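Local coordinates for protein tryptophan--tRNA ligase (Mycoplasma pneumoniae, PDB 2YY5) that probably catalyses the ATP-dependent attachment of tryptophan to its cognate tRNA, as a homodimeric class I aminoacyl-tRNA synthetase, at residues N21-M26 and K188-I193. The protein carries 1 engineered substitution. Residues are numbered along the deposited sequence; the frame is centred on the assembly and turned at random.
Sequences NYLGVM and KDTNRI. With WSA (5'-O-[(L-tryptophylamino)sulfonyl]adenosine), chain J.
Leu23 lays its CB against the CD1 methyl of Ile193, the two side chains crossing at about a right angle, and this overlap joins the two walls of an adenine pocket in the class I synthetase Rossmann fold. Helix 19-26 starts within the HIGH-region motif; the loop of 188-193 follows strand 183-185. The principle at work is recognition of a base by backbone, while apolar side chains and one hydroxyl bond join the loop to the helix. On the adenine of the bound tryptophanyl-sulfamoyl adenosine (WSA), Ile193 N donates to WSA N1 at 2.7 Å. Ile193 O accepts from WSA N6 at 2.9 Å, with an N-H...O angle of 162°, so one residue reads both polar atoms of that edge. Ile193 CG1 lies anti to the carbonyl carbon, and Ile193 CD1, at the end of that branch, touches Leu23 and also lies 3.6 Å from WSA N1. Gly24, with no side chain, presents its CA to WSA N3 at 3.5 Å. Three residues before Ile193, Thr190 sets its CB beside that of Leu23, while helix 246-259 packs on Leu23, Thr190 and Ile193. With OG1 between the backbone N and the carbonyl carbon (chi1 70°), Thr190 donates from OG1 to Leu23 O at 2.7 Å, approaching from above the carbonyl plane, 56° out of it.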
ATOM      1  N   ASN B  21     -19.119  14.685 -12.801  1.00 20.04           N
ATOM      2  CA  ASN B  21     -17.769  14.325 -13.229  1.00 19.14           C
ATOM      3  C   ASN B  21     -17.395  15.073 -14.499  1.00 23.08           C
ATOM      4  O   ASN B  21     -16.283  15.603 -14.608  1.00 15.67           O
ATOM      5  CB  ASN B  21     -17.675  12.826 -13.499  1.00 18.60           C
ATOM      6  CG  ASN B  21     -18.072  11.992 -12.301  1.00 25.63           C
ATOM      7  OD1 ASN B  21     -17.533  12.166 -11.209  1.00 25.24           O
ATOM      8  ND2 ASN B  21     -19.017  11.076 -12.502  1.00 14.78           N
ATOM      9  N   TYR B  22     -18.330  15.115 -15.451  1.00 21.48           N
ATOM     10  CA  TYR B  22     -18.089  15.784 -16.726  1.00 26.25           C
ATOM     11  C   TYR B  22     -17.805  17.266 -16.505  1.00 26.77           C
ATOM     12  O   TYR B  22     -16.770  17.788 -16.920  1.00 24.60           O
ATOM     13  CB  TYR B  22     -19.293  15.639 -17.675  1.00 21.49           C
ATOM     14  CG  TYR B  22     -19.031  16.256 -19.038  1.00 20.29           C
ATOM     15  CD1 TYR B  22     -18.232  15.603 -19.978  1.00 23.13           C
ATOM     16  CD2 TYR B  22     -19.494  17.540 -19.352  1.00 19.18           C
ATOM     17  CE1 TYR B  22     -17.886  16.209 -21.186  1.00 19.29           C
ATOM     18  CE2 TYR B  22     -19.151  18.159 -20.561  1.00 18.48           C
ATOM     19  CZ  TYR B  22     -18.345  17.482 -21.469  1.00 21.94           C
ATOM     20  OH  TYR B  22     -17.969  18.071 -22.647  1.00 21.76           O
ATOM     21  N   LEU B  23     -18.733  17.936 -15.840  1.00 21.26           N
ATOM     22  CA  LEU B  23     -18.592  19.351 -15.578  1.00 23.20           C
ATOM     23  C   LEU B  23     -17.466  19.641 -14.586  1.00 28.27           C
ATOM     24  O   LEU B  23     -16.794  20.676 -14.677  1.00 24.53           O
ATOM     25  CB  LEU B  23     -19.934  19.913 -15.079  1.00 21.32           C
ATOM     26  CG  LEU B  23     -20.838  20.597 -16.127  1.00 23.24           C
ATOM     27  CD1 LEU B  23     -20.622  19.990 -17.503  1.00 21.23           C
ATOM     28  CD2 LEU B  23     -22.303  20.489 -15.713  1.00 18.79           C
ATOM     29  N   GLY B  24     -17.237  18.719 -13.658  1.00 24.36           N
ATOM     30  CA  GLY B  24     -16.198  18.935 -12.671  1.00 22.03           C
ATOM     31  C   GLY B  24     -14.778  18.994 -13.198  1.00 25.81           C
ATOM     32  O   GLY B  24     -13.985  19.830 -12.751  1.00 24.28           O
ATOM     33  N   VAL B  25     -14.450  18.116 -14.145  1.00 24.19           N
ATOM     34  CA  VAL B  25     -13.095  18.049 -14.687  1.00 20.49           C
ATOM     35  C   VAL B  25     -12.993  17.701 -16.161  1.00 17.89           C
ATOM     36  O   VAL B  25     -12.203  18.299 -16.881  1.00 18.48           O
ATOM     37  CB  VAL B  25     -12.236  17.013 -13.915  1.00 21.94           C
ATOM     38  CG1 VAL B  25     -11.982  17.495 -12.507  1.00 29.80           C
ATOM     39  CG2 VAL B  25     -12.948  15.662 -13.879  1.00 25.41           C
ATOM     40  N   MET B  26     -13.769  16.719 -16.602  1.00 17.08           N
ATOM     41  CA  MET B  26     -13.735  16.291 -17.996  1.00 22.54           C
ATOM     42  C   MET B  26     -13.829  17.413 -19.020  1.00 24.27           C
ATOM     43  O   MET B  26     -12.976  17.523 -19.896  1.00 27.80           O
ATOM     44  CB  MET B  26     -14.839  15.266 -18.265  1.00 22.69           C
ATOM     45  CG  MET B  26     -14.556  13.921 -17.647  1.00 17.46           C
ATOM     46  SD  MET B  26     -15.789  12.663 -17.992  1.00 19.82           S
ATOM     47  CE  MET B  26     -15.279  11.414 -16.791  1.00 19.71           C
ATOM     48  N   LYS B 188     -14.308  27.356 -11.407  1.00 30.32           N
ATOM     49  CA  LYS B 188     -14.982  28.430 -10.684  1.00 35.83           C
ATOM     50  C   LYS B 188     -16.493  28.255 -10.566  1.00 33.50           C
ATOM     51  O   LYS B 188     -17.061  28.499  -9.501  1.00 34.11           O
ATOM     52  CB  LYS B 188     -14.684  29.796 -11.328  1.00 39.96           C
ATOM     53  CG  LYS B 188     -15.451  30.074 -12.612  1.00 49.18           C
ATOM     54  CD  LYS B 188     -15.250  31.507 -13.090  1.00 54.08           C
ATOM     55  CE  LYS B 188     -16.199  31.851 -14.240  1.00 51.40           C
ATOM     56  NZ  LYS B 188     -16.055  33.261 -14.698  1.00 54.39           N
ATOM     57  N   ASP B 189     -17.137  27.825 -11.647  1.00 34.17           N
ATOM     58  CA  ASP B 189     -18.590  27.651 -11.657  1.00 30.92           C
ATOM     59  C   ASP B 189     -19.112  26.243 -11.376  1.00 31.78           C
ATOM     60  O   ASP B 189     -19.989  26.062 -10.536  1.00 27.98           O
ATOM     61  CB  ASP B 189     -19.161  28.101 -13.005  1.00 30.28           C
ATOM     62  CG  ASP B 189     -18.730  29.502 -13.389  1.00 37.85           C
ATOM     63  OD1 ASP B 189     -19.043  30.447 -12.635  1.00 44.70           O
ATOM     64  OD2 ASP B 189     -18.083  29.657 -14.449  1.00 37.86           O
ATOM     65  N   THR B 190     -18.566  25.254 -12.083  1.00 31.60           N
ATOM     66  CA  THR B 190     -19.021  23.867 -11.980  1.00 28.96           C
ATOM     67  C   THR B 190     -18.262  22.924 -11.036  1.00 31.75           C
ATOM     68  O   THR B 190     -18.303  21.702 -11.212  1.00 25.29           O
ATOM     69  CB  THR B 190     -19.019  23.212 -13.387  1.00 30.12           C
ATOM     70  OG1 THR B 190     -17.668  23.031 -13.825  1.00 32.92           O
ATOM     71  CG2 THR B 190     -19.738  24.098 -14.403  1.00 19.14           C
ATOM     72  N   ASN B 191     -17.594  23.464 -10.027  1.00 30.01           N
ATOM     73  CA  ASN B 191     -16.823  22.616  -9.126  1.00 28.45           C
ATOM     74  C   ASN B 191     -17.670  21.676  -8.272  1.00 25.99           C
ATOM     75  O   ASN B 191     -17.143  20.774  -7.617  1.00 22.54           O
ATOM     76  CB  ASN B 191     -15.947  23.484  -8.227  1.00 31.49           C
ATOM     77  CG  ASN B 191     -16.760  24.347  -7.297  1.00 32.90           C
ATOM     78  OD1 ASN B 191     -17.274  23.868  -6.282  1.00 30.88           O
ATOM     79  ND2 ASN B 191     -16.897  25.626  -7.641  1.00 27.23           N
ATOM     80  N   ARG B 192     -18.983  21.856  -8.290  1.00 23.14           N
ATOM     81  CA  ARG B 192     -19.828  21.004  -7.470  1.00 20.73           C
ATOM     82  C   ARG B 192     -21.272  20.958  -7.954  1.00 18.34           C
ATOM     83  O   ARG B 192     -22.118  21.695  -7.460  1.00 23.60           O
ATOM     84  CB  ARG B 192     -19.770  21.503  -6.018  1.00 18.86           C
ATOM     85  CG  ARG B 192     -20.489  20.631  -5.007  1.00 33.98           C
ATOM     86  CD  ARG B 192     -20.691  21.369  -3.689  1.00 41.08           C
ATOM     87  NE  ARG B 192     -21.481  20.587  -2.739  1.00 51.84           N
ATOM     88  CZ  ARG B 192     -22.245  21.117  -1.788  1.00 55.34           C
ATOM     89  NH1 ARG B 192     -22.926  20.328  -0.964  1.00 49.97           N
ATOM     90  NH2 ARG B 192     -22.338  22.438  -1.666  1.00 55.25           N
ATOM     91  N   ILE B 193     -21.560  20.098  -8.924  1.00 23.93           N
ATOM     92  CA  ILE B 193     -22.924  19.975  -9.431  1.00 24.37           C
ATOM     93  C   ILE B 193     -23.782  19.279  -8.371  1.00 28.12           C
ATOM     94  O   ILE B 193     -23.366  18.274  -7.781  1.00 29.99           O
ATOM     95  CB  ILE B 193     -22.978  19.171 -10.759  1.00 27.50           C
ATOM     96  CG1 ILE B 193     -22.418  20.019 -11.898  1.00 26.64           C
ATOM     97  CG2 ILE B 193     -24.412  18.765 -11.083  1.00 19.64           C
ATOM     98  CD1 ILE B 193     -20.926  20.183 -11.842  1.00 42.69           C
TER
HETATM   99  CD2 WSA J1351      -7.489  11.513  -8.024  1.00  8.48           C
HETATM  100  CE3 WSA J1351      -7.881  12.727  -8.576  1.00 13.39           C
HETATM  101  CZ3 WSA J1351      -6.935  13.723  -8.785  1.00  7.01           C
HETATM  102  CH2 WSA J1351      -5.604  13.502  -8.442  1.00  7.52           C
HETATM  103  CZ2 WSA J1351      -5.215  12.288  -7.890  1.00  8.15           C
HETATM  104  CE2 WSA J1351      -6.162  11.292  -7.681  1.00 10.33           C
HETATM  105  N11 WSA J1351      -6.075  10.054  -7.202  1.00  8.53           N
HETATM  106  CD1 WSA J1351      -7.276   9.483  -7.228  1.00  9.92           C
HETATM  107  CG  WSA J1351      -8.168  10.338  -7.724  1.00  7.70           C
HETATM  108  CB  WSA J1351      -9.656  10.062  -7.937  1.00 12.19           C
HETATM  109  CA  WSA J1351     -10.527  10.998  -7.095  1.00 17.01           C
HETATM  110  NH3 WSA J1351     -10.201  10.861  -5.669  1.00  5.23           N
HETATM  111  C   WSA J1351     -11.998  10.640  -7.323  1.00 18.47           C
HETATM  112  O   WSA J1351     -12.486   9.657  -6.775  1.00 36.46           O
HETATM  113  NS  WSA J1351     -12.696  11.430  -8.132  1.00 26.68           N
HETATM  114  S   WSA J1351     -14.014  10.646  -8.687  1.00 28.05           S
HETATM  115  O1S WSA J1351     -13.602   9.422  -9.449  1.00 10.99           O
HETATM  116  O2S WSA J1351     -14.885  10.223  -7.541  1.00 20.32           O
HETATM  117  O5' WSA J1351     -14.695  11.571  -9.542  1.00 17.98           O
HETATM  118  C5' WSA J1351     -13.956  12.192 -10.599  1.00  8.26           C
HETATM  119  C4' WSA J1351     -13.943  13.724 -10.549  1.00 17.17           C
HETATM  120  O4' WSA J1351     -15.293  14.222 -10.553  1.00 10.38           O
HETATM  121  C3' WSA J1351     -13.268  14.299  -9.301  1.00 19.43           C
HETATM  122  O3' WSA J1351     -12.522  15.467  -9.653  1.00 19.60           O
HETATM  123  C2' WSA J1351     -14.472  14.694  -8.448  1.00 23.26           C
HETATM  124  O2' WSA J1351     -14.106  15.754  -7.559  1.00 20.23           O
HETATM  125  C1' WSA J1351     -15.367  15.250  -9.553  1.00 10.25           C
HETATM  126  N9  WSA J1351     -16.762  15.371  -9.066  1.00 16.91           N
HETATM  127  C8  WSA J1351     -17.457  14.391  -8.495  1.00 12.79           C
HETATM  128  N7  WSA J1351     -18.692  14.811  -8.230  1.00 17.08           N
HETATM  129  C5  WSA J1351     -18.784  16.075  -8.638  1.00 11.42           C
HETATM  130  C4  WSA J1351     -17.549  16.434  -9.162  1.00 13.77           C
HETATM  131  N3  WSA J1351     -17.380  17.676  -9.644  1.00 14.55           N
HETATM  132  C2  WSA J1351     -18.375  18.548  -9.625  1.00 11.78           C
HETATM  133  N1  WSA J1351     -19.561  18.235  -9.136  1.00 19.08           N
HETATM  134  C6  WSA J1351     -19.802  17.013  -8.637  1.00 19.36           C
HETATM  135  N6  WSA J1351     -21.004  16.696  -8.159  1.00 22.81           N